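Local atomic coordinates of proteasome assembly chaperone family protein (Pyrococcus furiosus DSM 3638, PDB entry 3WZ2), a protein that probably acts as a chaperone or activator that binds the archaeal proteasome, as a homolog of the eukaryotic proteasome-assembly chaperones. Residues I21-G25 and V113-A117; G30-I35 and L222-H226; A37-A41 and I81-A85; G120-K125 and E180-D184; E129-I133 and V148-K152. All blocks are in the same frame, centred on the assembly; numbering follows the deposited sequence.

Contact 1: residues I21-G25 and V113-A117; sequences IFIEG and VISLA
Two extended strands, I21-E24 and V113-A117, run parallel, their axes 4.7 Å apart and inclined by 20°. Register pairs F22 with V113 (CA-CA 4.9 Å), I23 with I114 (4.8 Å) and E24 with S115 (4.7 Å). Three backbone bonds close the gap: I114 N gives to F22 O (2.8 Å), E24 N to I114 O (2.8 Å) and L116 N to E24 O (2.9 Å), so I114 is satisfied at both N and O. The other edge of I21-E24 is taken up by strand 80-85 (backbone bonds I21 to I81, I23 to I81 and A83), which places this pair mid-way in the mixed sheet of the PAC2 fold, with strand 174-181 next to 112-120 on the far side. On the face carrying F22, V113, E24 and S115, the buried carboxylate of E24 (chi1 t, chi2 m) folds over so that OE1 accepts from S115 OG at 2.7 Å; OE1 is also hydrogen-bonded to S160 OG, and OE2 to Y26 N. Opposite, I23 and I114 (both m, t) turn to helix 188-202's side, with I23 CG2 3.8 Å from L116 CD1 and I21 CG2 4.2 Å from I114 CD1.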
# COMPACT_ATOMS: atom_id res chain seq x y z
N ILE B 21 28.56 13.08 22.27
CA ILE B 21 29.18 12.26 21.26
C ILE B 21 28.25 11.10 20.98
O ILE B 21 28.00 10.26 21.85
CB ILE B 21 30.55 11.78 21.72
CG1 ILE B 21 31.48 12.99 21.86
CG2 ILE B 21 31.13 10.76 20.75
CD1 ILE B 21 32.71 12.72 22.71
N PHE B 22 27.72 11.07 19.75
CA PHE B 22 26.68 10.13 19.37
C PHE B 22 27.26 9.10 18.46
O PHE B 22 27.83 9.44 17.41
CB PHE B 22 25.57 10.86 18.62
CG PHE B 22 24.41 9.99 18.26
CD1 PHE B 22 23.34 9.88 19.11
CD2 PHE B 22 24.36 9.33 17.06
CE1 PHE B 22 22.24 9.10 18.78
CE2 PHE B 22 23.27 8.55 16.71
CZ PHE B 22 22.21 8.44 17.57
N ILE B 23 27.13 7.84 18.85
CA ILE B 23 27.70 6.74 18.08
C ILE B 23 26.59 5.84 17.60
O ILE B 23 25.78 5.38 18.41
CB ILE B 23 28.63 5.93 18.96
CG1 ILE B 23 29.78 6.83 19.43
CG2 ILE B 23 29.16 4.73 18.21
CD1 ILE B 23 30.52 6.25 20.60
N GLU B 24 26.54 5.57 16.30
CA GLU B 24 25.44 4.81 15.74
C GLU B 24 25.97 3.50 15.16
O GLU B 24 26.92 3.52 14.40
CB GLU B 24 24.76 5.62 14.63
CG GLU B 24 23.79 4.84 13.78
CD GLU B 24 24.42 4.17 12.56
OE1 GLU B 24 25.11 4.84 11.75
OE2 GLU B 24 24.14 2.98 12.33
N GLY B 25 25.36 2.37 15.52
CA GLY B 25 25.78 1.07 15.01
C GLY B 25 24.59 0.19 14.65
O GLY B 25 24.47 -0.92 15.14
N VAL B 113 29.22 13.04 15.58
CA VAL B 113 28.31 12.02 15.15
C VAL B 113 29.13 10.99 14.42
O VAL B 113 29.67 11.26 13.37
CB VAL B 113 27.23 12.61 14.23
CG1 VAL B 113 26.14 11.60 13.96
CG2 VAL B 113 26.63 13.86 14.86
N ILE B 114 29.20 9.78 14.97
CA ILE B 114 30.11 8.77 14.45
C ILE B 114 29.29 7.53 14.15
O ILE B 114 28.69 6.94 15.04
CB ILE B 114 31.19 8.41 15.49
CG1 ILE B 114 32.02 9.63 15.86
CG2 ILE B 114 32.13 7.35 14.94
CD1 ILE B 114 32.84 9.49 17.13
N SER B 115 29.29 7.10 12.90
CA SER B 115 28.68 5.83 12.53
C SER B 115 29.73 4.73 12.40
O SER B 115 30.82 4.96 11.92
CB SER B 115 27.90 6.00 11.21
OG SER B 115 26.80 6.88 11.39
N LEU B 116 29.38 3.56 12.87
CA LEU B 116 30.20 2.38 12.77
C LEU B 116 29.58 1.45 11.76
O LEU B 116 28.41 1.08 11.89
CB LEU B 116 30.25 1.67 14.12
CG LEU B 116 30.61 2.56 15.29
CD1 LEU B 116 30.68 1.70 16.52
CD2 LEU B 116 31.93 3.28 15.04
N ALA B 117 30.32 1.13 10.72
CA ALA B 117 29.76 0.38 9.60
C ALA B 117 30.75 -0.68 9.13
O ALA B 117 31.93 -0.66 9.53
CB ALA B 117 29.43 1.31 8.45

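Contact 2: residues G30-I35 and L222-H226; sequences GLVGHI and LRRMH
Here the start of helix 32-43 meets the start of helix 223-235. G30 (phi/psi 68/0) and L31 (46/35) both have positive phi, and L31 sits at the N-cap; I35 N bonds back to L31 O at 2.9 Å, as H226 N does to L222 O at 2.9 Å. The nearest CA pair is L31 with H226, 7.1 Å apart. Apolar contacts are the most numerous. L31 (m, t) points across, its CD1 reaching L222 CG at 4.0 Å, M225 SD at 4.1 Å and H226 CB at 4.2 Å. L222, with chi1 off the wells at -93°, brings CD2 to 3.4 Å from I35 CG1 and to 4.1 Å from H34 CD2 at the edge of the imidazole. Aromatic contacts come next: the extended M225 (t, t, t) lays CE over one face of the H34 ring, a CH-pi contact 3.9 Å from the centroid and 18° off the normal, while SD lies obliquely at 4.3 Å from that centroid. The polar link is indirect. One water accepts from G30 N (2.9 Å) and is hydrogen-bonded to H226 NE2 (2.6 Å), bridging glycine and histidine. The contact thus lays helix 223-235, within a region predicted to form a coiled coil, against the N-terminal end of helix 32-43, whose V32 and I35 pack on helix 188-202, while P27 and P186 touch M225 and H226.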
# COMPACT_ATOMS: atom_id res chain seq x y z
N GLY B 30 28.01 -7.24 7.44
CA GLY B 30 28.80 -7.96 8.42
C GLY B 30 28.31 -7.88 9.84
O GLY B 30 28.97 -8.40 10.74
N LEU B 31 27.21 -7.17 10.06
CA LEU B 31 26.84 -6.69 11.40
C LEU B 31 28.01 -6.08 12.17
O LEU B 31 28.07 -6.12 13.39
CB LEU B 31 26.21 -7.81 12.18
CG LEU B 31 24.89 -8.34 11.65
CD1 LEU B 31 24.49 -9.59 12.41
CD2 LEU B 31 23.78 -7.31 11.76
N VAL B 32 28.89 -5.41 11.45
CA VAL B 32 30.09 -4.85 12.04
C VAL B 32 29.73 -3.80 13.04
O VAL B 32 30.19 -3.81 14.18
CB VAL B 32 31.04 -4.30 10.96
CG1 VAL B 32 32.25 -3.61 11.54
CG2 VAL B 32 31.50 -5.43 10.04
N GLY B 33 28.92 -2.84 12.61
CA GLY B 33 28.56 -1.74 13.51
C GLY B 33 27.73 -2.22 14.67
O GLY B 33 27.89 -1.72 15.80
N HIS B 34 26.83 -3.16 14.40
CA HIS B 34 25.97 -3.75 15.44
C HIS B 34 26.75 -4.46 16.54
O HIS B 34 26.56 -4.21 17.73
CB HIS B 34 25.03 -4.74 14.77
CG HIS B 34 24.09 -5.40 15.72
ND1 HIS B 34 22.94 -4.79 16.16
CD2 HIS B 34 24.12 -6.64 16.29
CE1 HIS B 34 22.32 -5.60 17.01
NE2 HIS B 34 23.00 -6.73 17.08
N ILE B 35 27.71 -5.29 16.14
CA ILE B 35 28.58 -5.92 17.14
C ILE B 35 29.40 -4.88 17.90
O ILE B 35 29.51 -4.90 19.13
CB ILE B 35 29.49 -6.95 16.43
CG1 ILE B 35 28.63 -8.09 15.88
CG2 ILE B 35 30.51 -7.50 17.39
CD1 ILE B 35 29.28 -8.91 14.79
N LEU B 222 24.63 -14.94 15.87
CA LEU B 222 24.09 -13.87 15.05
C LEU B 222 23.84 -14.36 13.64
O LEU B 222 23.40 -13.58 12.80
CB LEU B 222 25.01 -12.62 15.01
CG LEU B 222 24.96 -11.37 15.91
CD1 LEU B 222 24.66 -11.90 17.27
CD2 LEU B 222 26.06 -10.29 16.03
N ARG B 223 24.10 -15.63 13.36
CA ARG B 223 24.03 -16.13 11.99
C ARG B 223 22.60 -16.06 11.44
O ARG B 223 22.41 -15.79 10.25
CB ARG B 223 24.62 -17.55 11.87
CG ARG B 223 24.38 -18.20 10.50
CD ARG B 223 24.87 -19.66 10.37
NE ARG B 223 24.52 -20.42 11.58
CZ ARG B 223 23.28 -20.84 11.88
NH1 ARG B 223 22.25 -20.59 11.06
NH2 ARG B 223 23.06 -21.51 13.01
N ARG B 224 21.60 -16.26 12.29
CA ARG B 224 20.20 -16.13 11.86
C ARG B 224 19.85 -14.66 11.58
O ARG B 224 19.36 -14.35 10.50
CB ARG B 224 19.20 -16.81 12.83
CG ARG B 224 18.40 -15.88 13.73
CD ARG B 224 17.21 -16.51 14.43
NE ARG B 224 16.12 -15.51 14.44
CZ ARG B 224 14.88 -15.74 14.85
NH1 ARG B 224 14.54 -16.93 15.34
NH2 ARG B 224 13.98 -14.77 14.79
N MET B 225 20.12 -13.77 12.53
CA MET B 225 19.99 -12.32 12.33
C MET B 225 20.62 -11.84 11.04
O MET B 225 20.03 -11.04 10.31
CB MET B 225 20.59 -11.56 13.50
CG MET B 225 20.13 -10.12 13.56
SD MET B 225 21.13 -9.11 14.64
CE MET B 225 20.47 -7.49 14.31
N HIS B 226 21.81 -12.32 10.73
CA HIS B 226 22.45 -11.92 9.50
C HIS B 226 21.62 -12.37 8.30
O HIS B 226 21.50 -11.65 7.31
CB HIS B 226 23.87 -12.47 9.42
CG HIS B 226 24.65 -11.94 8.26
ND1 HIS B 226 24.56 -12.47 7.00
CD2 HIS B 226 25.51 -10.90 8.17
CE1 HIS B 226 25.33 -11.78 6.17
NE2 HIS B 226 25.91 -10.81 6.86
O HOH W 1 26.54 -8.70 5.42

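Contact 3: residues A37-A41 and I81-A85; sequences ANFLA and IIAIA
Helix 32-43 covers one face of the central mixed sheet in this α/β fold, and here one turn of it, A37-A41, packs on I81-A85 of strand 80-85. The axes approach to 8.7 Å, with the N-to-C directions 134° apart; A37 and I82 are the nearest CA pair, at 6.7 Å. A37 points at the strand, its CB 3.8 Å from I82 CG2 and 4.2 Å from I84 CG1. The CA-CB bond of N38 (chi1 m) points away, yet the side chain bends back until OD1 is 3.5 Å from I84 CD1, while ND2 bonds to H34 O one turn earlier. L40 (m, t) sets CB 3.8 Å from I82 CD1 and also packs on V195 and L198 of helix 188-202. In the strand, I82 (m, t) and I84 (m, t) project toward the helix, whereas A83 and A85 point away. At A41, whose N bonds to A37 O at 3.0 Å, the small methyl lets both isoleucines close in: CB lies 4.3 Å from I82 CD1 and 4.2 Å from I84 CD1.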
# COMPACT_ATOMS: atom_id res chain seq x y z
N ALA B 37 28.88 -1.71 18.48
CA ALA B 37 28.14 -0.80 19.34
C ALA B 37 27.59 -1.49 20.56
O ALA B 37 27.60 -0.90 21.65
CB ALA B 37 27.00 -0.14 18.57
N ASN B 38 27.13 -2.71 20.38
CA ASN B 38 26.70 -3.55 21.52
C ASN B 38 27.83 -3.86 22.46
O ASN B 38 27.70 -3.70 23.68
CB ASN B 38 26.05 -4.83 21.04
CG ASN B 38 24.58 -4.63 20.67
OD1 ASN B 38 23.72 -4.61 21.54
ND2 ASN B 38 24.31 -4.43 19.37
N PHE B 39 28.99 -4.20 21.91
CA PHE B 39 30.16 -4.39 22.73
C PHE B 39 30.49 -3.14 23.51
O PHE B 39 30.70 -3.20 24.71
CB PHE B 39 31.34 -4.80 21.88
CG PHE B 39 32.56 -5.12 22.69
CD1 PHE B 39 32.53 -6.20 23.57
CD2 PHE B 39 33.71 -4.39 22.56
CE1 PHE B 39 33.62 -6.52 24.31
CE2 PHE B 39 34.82 -4.71 23.32
CZ PHE B 39 34.77 -5.78 24.20
N LEU B 40 30.56 -1.99 22.86
CA LEU B 40 30.91 -0.79 23.59
C LEU B 40 29.95 -0.43 24.68
O LEU B 40 30.36 0.11 25.70
CB LEU B 40 31.05 0.41 22.69
CG LEU B 40 32.32 0.44 21.87
CD1 LEU B 40 32.14 1.30 20.63
CD2 LEU B 40 33.45 0.98 22.73
N ALA B 41 28.66 -0.61 24.43
CA ALA B 41 27.68 -0.20 25.41
C ALA B 41 27.83 -1.03 26.68
O ALA B 41 27.71 -0.51 27.79
CB ALA B 41 26.29 -0.35 24.85
N ILE B 81 26.49 8.80 23.75
CA ILE B 81 25.27 8.07 23.45
C ILE B 81 25.59 7.04 22.38
O ILE B 81 26.26 7.35 21.40
CB ILE B 81 24.18 8.99 22.92
CG1 ILE B 81 23.87 10.11 23.94
CG2 ILE B 81 22.93 8.21 22.58
CD1 ILE B 81 22.94 11.17 23.42
N ILE B 82 25.10 5.82 22.58
CA ILE B 82 25.19 4.76 21.58
C ILE B 82 23.81 4.32 21.15
O ILE B 82 22.97 4.03 22.00
CB ILE B 82 25.96 3.56 22.12
CG1 ILE B 82 27.38 4.03 22.42
CG2 ILE B 82 25.99 2.42 21.12
CD1 ILE B 82 28.28 2.94 22.92
N ALA B 83 23.57 4.27 19.84
CA ALA B 83 22.29 3.90 19.28
C ALA B 83 22.37 2.51 18.69
O ALA B 83 23.22 2.26 17.82
CB ALA B 83 21.90 4.90 18.20
N ILE B 84 21.42 1.65 19.08
CA ILE B 84 21.41 0.23 18.71
C ILE B 84 20.04 -0.09 18.14
O ILE B 84 19.04 0.45 18.59
CB ILE B 84 21.68 -0.62 19.98
CG1 ILE B 84 23.20 -0.44 20.37
CG2 ILE B 84 21.22 -2.07 19.80
CD1 ILE B 84 23.65 -1.11 21.64
N ALA B 85 19.99 -1.00 17.18
CA ALA B 85 18.75 -1.56 16.72
C ALA B 85 18.85 -3.07 16.56
O ALA B 85 19.78 -3.56 15.92
CB ALA B 85 18.35 -0.93 15.38

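Contact 4: residues G120-K125 and E180-D184; sequences GIGFFK and ETFGD
K125 NZ and E180 OE1 form a salt bridge of 2.7 Å, the lysine folding its chain (m, t, p, t) back toward an extended glutamate (chi1 m, chi2 t). E180 is shared: OE1 also receives E129 N, and OE2 takes W131 NE1. Two backbone bonds hold the segments side by side, I121 N to T181 O (2.7 Å, 159°) and G122 N to F182 O (2.8 Å, 149°), with G120 CA making a CA-H...O contact to T181 O at 3.5 Å. G120 and T181 form a parallel bridge (CA-CA 5.2 Å), where adjacent strands 112-120 and 174-181 of the mixed sheet run out at their C-terminal ends and pass into surface loops. Beyond it the backbones close up: G120 CA lies 3.8 Å from G183 CA, so close that a CB on G120 would sit tight against G183 CA. G183 (phi/psi 122/-9) and G122 (89/2) also adopt backbone angles at which a CB would jam against the preceding carbonyl. The CA-CB bond of I121 points sideways, and the m, m rotamer puts CD1 3.8 Å from E180 CG. Farther out, the rings of F124 (chi1 t) and F182 (chi1 m) meet rim to rim, CD1 of F124 3.5 Å from CE2 of F182, centroids 6.0 Å apart and planes at 42°. F128 adds an edge-to-face partner for F182, and T181 OG1 turns instead to D187 OD2.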
# COMPACT_ATOMS: atom_id res chain seq x y z
N GLY B 120 31.95 -4.34 2.60
CA GLY B 120 32.02 -5.67 2.07
C GLY B 120 33.09 -5.68 1.00
O GLY B 120 33.03 -4.92 0.06
N ILE B 121 34.09 -6.53 1.18
CA ILE B 121 35.22 -6.63 0.24
C ILE B 121 34.94 -7.68 -0.83
O ILE B 121 35.43 -7.56 -1.96
CB ILE B 121 36.49 -7.03 1.02
CG1 ILE B 121 36.88 -5.91 1.95
CG2 ILE B 121 37.67 -7.32 0.13
CD1 ILE B 121 36.96 -4.58 1.23
N GLY B 122 34.19 -8.71 -0.47
CA GLY B 122 33.85 -9.78 -1.40
C GLY B 122 34.86 -10.93 -1.46
O GLY B 122 34.67 -11.87 -2.22
N PHE B 123 35.91 -10.87 -0.65
CA PHE B 123 36.86 -11.97 -0.51
C PHE B 123 37.60 -11.86 0.83
O PHE B 123 37.50 -10.86 1.55
CB PHE B 123 37.88 -12.00 -1.68
CG PHE B 123 38.63 -10.70 -1.88
CD1 PHE B 123 39.79 -10.43 -1.15
CD2 PHE B 123 38.18 -9.75 -2.79
CE1 PHE B 123 40.47 -9.23 -1.32
CE2 PHE B 123 38.87 -8.55 -2.97
CZ PHE B 123 40.02 -8.28 -2.22
N PHE B 124 38.34 -12.91 1.16
CA PHE B 124 39.12 -12.98 2.39
C PHE B 124 40.40 -12.16 2.25
O PHE B 124 41.03 -12.19 1.22
CB PHE B 124 39.43 -14.45 2.73
CG PHE B 124 40.29 -14.62 3.95
CD1 PHE B 124 39.76 -14.83 5.19
CD2 PHE B 124 41.66 -14.55 3.84
CE1 PHE B 124 40.56 -15.00 6.31
CE2 PHE B 124 42.48 -14.71 4.95
CZ PHE B 124 41.93 -14.94 6.19
N LYS B 125 40.79 -11.46 3.31
CA LYS B 125 42.14 -10.90 3.47
C LYS B 125 42.73 -11.37 4.77
O LYS B 125 42.01 -11.56 5.74
CB LYS B 125 42.09 -9.38 3.46
CG LYS B 125 41.48 -8.79 2.17
CD LYS B 125 41.27 -7.27 2.19
CE LYS B 125 42.54 -6.49 2.47
NZ LYS B 125 42.30 -5.03 2.38
N GLU B 180 36.48 -3.11 6.89
CA GLU B 180 36.52 -4.13 5.85
C GLU B 180 36.13 -5.48 6.39
O GLU B 180 36.49 -5.87 7.52
CB GLU B 180 37.90 -4.25 5.20
CG GLU B 180 38.33 -3.04 4.40
CD GLU B 180 39.69 -3.23 3.73
OE1 GLU B 180 40.44 -4.13 4.19
OE2 GLU B 180 40.01 -2.51 2.76
N THR B 181 35.34 -6.18 5.60
CA THR B 181 34.81 -7.49 6.00
C THR B 181 34.46 -8.27 4.73
O THR B 181 34.42 -7.70 3.61
CB THR B 181 33.61 -7.34 6.96
OG1 THR B 181 33.20 -8.62 7.47
CG2 THR B 181 32.42 -6.67 6.28
N PHE B 182 34.20 -9.56 4.88
CA PHE B 182 33.86 -10.43 3.75
C PHE B 182 32.70 -9.82 2.97
O PHE B 182 32.76 -9.63 1.76
CB PHE B 182 33.45 -11.81 4.24
CG PHE B 182 34.48 -12.47 5.13
CD1 PHE B 182 34.46 -12.29 6.52
CD2 PHE B 182 35.46 -13.28 4.58
CE1 PHE B 182 35.40 -12.91 7.34
CE2 PHE B 182 36.40 -13.89 5.39
CZ PHE B 182 36.37 -13.72 6.77
N GLY B 183 31.62 -9.56 3.69
CA GLY B 183 30.41 -9.02 3.06
C GLY B 183 29.18 -9.86 3.28
O GLY B 183 28.07 -9.44 2.97
N ASP B 184 29.34 -11.06 3.82
CA ASP B 184 28.23 -12.01 3.79
C ASP B 184 28.22 -12.93 4.99
O ASP B 184 27.62 -13.99 4.97
CB ASP B 184 28.19 -12.75 2.44
CG ASP B 184 29.53 -13.31 1.97
OD1 ASP B 184 29.55 -13.81 0.82
OD2 ASP B 184 30.54 -13.26 2.70

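Contact 5: residues E129-I133 and V148-K152; sequences EVWGI and VKILK
W131 buries the most surface. In the m rotamer (chi2 77°), its indole lies along K149-L151, CE3 standing 3.7 Å from K149 CB and, near the ring plane, from L151 N; L151 CD1 is 4.3 Å from that CE3. W131 NE1 is hydrogen-bonded to E180 OE2 of strand 174-181. L151 (t, p) covers the next largest area, and its N donates to G132 O at 2.9 Å. G132 pairs with I150 in a parallel bridge (CA-CA 5.0 Å): G132 N gives to K149 O (2.9 Å, 148°), and I150 CA makes a CA-H...O contact with G132 O (3.3 Å). A CB on G132 would clash with V148 CG1. The touching parts run 63° apart end to end; upstream, a water donates to V130 O (2.6 Å) and accepts from K149 N (2.8 Å). I133 and L151 touch G66 and I63 of a second subunit. Strand 130-134, helix 137-145 and the weakly bonded strand 149-150 form a beta-alpha-beta unit at the sheet's edge within this chain.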
# COMPACT_ATOMS: atom_id res chain seq x y z
N GLU B 129 41.33 -4.12 6.88
CA GLU B 129 41.64 -2.78 7.34
C GLU B 129 40.35 -2.01 7.80
O GLU B 129 39.23 -2.52 7.74
CB GLU B 129 42.34 -2.00 6.22
CG GLU B 129 43.67 -2.60 5.70
CD GLU B 129 44.89 -2.51 6.65
OE1 GLU B 129 44.77 -2.23 7.87
OE2 GLU B 129 46.01 -2.80 6.16
N VAL B 130 40.54 -0.79 8.29
CA VAL B 130 39.45 0.13 8.64
C VAL B 130 39.62 1.45 7.89
O VAL B 130 40.68 2.04 7.90
CB VAL B 130 39.44 0.44 10.15
CG1 VAL B 130 38.30 1.43 10.52
CG2 VAL B 130 39.29 -0.84 10.93
N TRP B 131 38.57 1.87 7.20
CA TRP B 131 38.58 3.14 6.50
C TRP B 131 37.74 4.15 7.25
O TRP B 131 36.97 3.81 8.11
CB TRP B 131 38.01 2.97 5.08
CG TRP B 131 38.77 2.05 4.19
CD1 TRP B 131 38.75 0.70 4.22
CD2 TRP B 131 39.62 2.41 3.08
NE1 TRP B 131 39.53 0.18 3.21
CE2 TRP B 131 40.08 1.21 2.50
CE3 TRP B 131 40.00 3.62 2.51
CZ2 TRP B 131 40.93 1.19 1.39
CZ3 TRP B 131 40.86 3.60 1.39
CH2 TRP B 131 41.32 2.40 0.85
N GLY B 132 37.86 5.40 6.86
CA GLY B 132 37.12 6.47 7.46
C GLY B 132 36.61 7.43 6.40
O GLY B 132 37.19 7.53 5.30
N ILE B 133 35.53 8.15 6.73
CA ILE B 133 35.09 9.25 5.89
C ILE B 133 34.43 10.27 6.80
O ILE B 133 33.77 9.92 7.78
CB ILE B 133 34.15 8.76 4.76
CG1 ILE B 133 33.68 9.90 3.86
CG2 ILE B 133 32.95 8.06 5.33
CD1 ILE B 133 34.77 10.55 3.02
N VAL B 148 43.92 7.04 9.88
CA VAL B 148 42.85 6.30 9.22
C VAL B 148 42.83 6.71 7.74
O VAL B 148 42.82 7.87 7.43
CB VAL B 148 41.50 6.63 9.86
CG1 VAL B 148 40.35 5.92 9.12
CG2 VAL B 148 41.49 6.23 11.32
N LYS B 149 42.81 5.75 6.83
CA LYS B 149 42.69 6.03 5.42
C LYS B 149 41.30 6.54 5.09
O LYS B 149 40.33 5.93 5.52
CB LYS B 149 42.87 4.75 4.59
CG LYS B 149 44.23 4.11 4.67
CD LYS B 149 44.98 4.10 3.34
CE LYS B 149 46.40 3.55 3.56
NZ LYS B 149 47.35 4.65 3.89
N ILE B 150 41.24 7.53 4.21
CA ILE B 150 39.99 8.10 3.74
C ILE B 150 39.47 7.36 2.55
O ILE B 150 40.17 7.18 1.58
CB ILE B 150 40.18 9.58 3.36
CG1 ILE B 150 40.69 10.36 4.57
CG2 ILE B 150 38.90 10.19 2.81
CD1 ILE B 150 39.88 10.25 5.84
N LEU B 151 38.25 6.87 2.64
CA LEU B 151 37.59 6.31 1.50
C LEU B 151 37.37 7.39 0.43
O LEU B 151 36.78 8.43 0.71
CB LEU B 151 36.24 5.73 1.93
CG LEU B 151 35.48 4.92 0.87
CD1 LEU B 151 36.27 3.72 0.38
CD2 LEU B 151 34.13 4.48 1.44
N LYS B 152 37.81 7.12 -0.79
CA LYS B 152 37.75 8.11 -1.86
C LYS B 152 36.48 7.94 -2.69
O LYS B 152 35.84 8.92 -3.04
CB LYS B 152 38.99 8.02 -2.75
CG LYS B 152 40.26 8.46 -2.04
CD LYS B 152 40.16 9.87 -1.47
CE LYS B 152 41.55 10.45 -1.23
NZ LYS B 152 41.58 11.24 0.02
O HOH W 2 43.06 3.07 7.40

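In the fold
Contacts 1 and 3 lie nearest the chain's centre and share the sheet: strands 21-24 and 80-85 are neighbours, so I23 N meets I81 O at 2.7 Å. Contacts 2 and 5 are buried farther out; contact 4 is at the surface. Contact 1 relies on backbone bonds plus a buried Glu-Ser pair, contact 3 mainly on aliphatic side chains. Contact 2 uses the same helix as contact 3, from its N-terminal end, and adds sulfur, imidazole and water; H226 CE1 lies 3.3 Å from D184 C of contact 4. Contact 4 carries the salt bridge and a pair of phenylalanine rings. E180 couples it to contact 5, since OE2 reaches W131 NE1 at 2.8 Å; contact 5 is the one touched by another subunit.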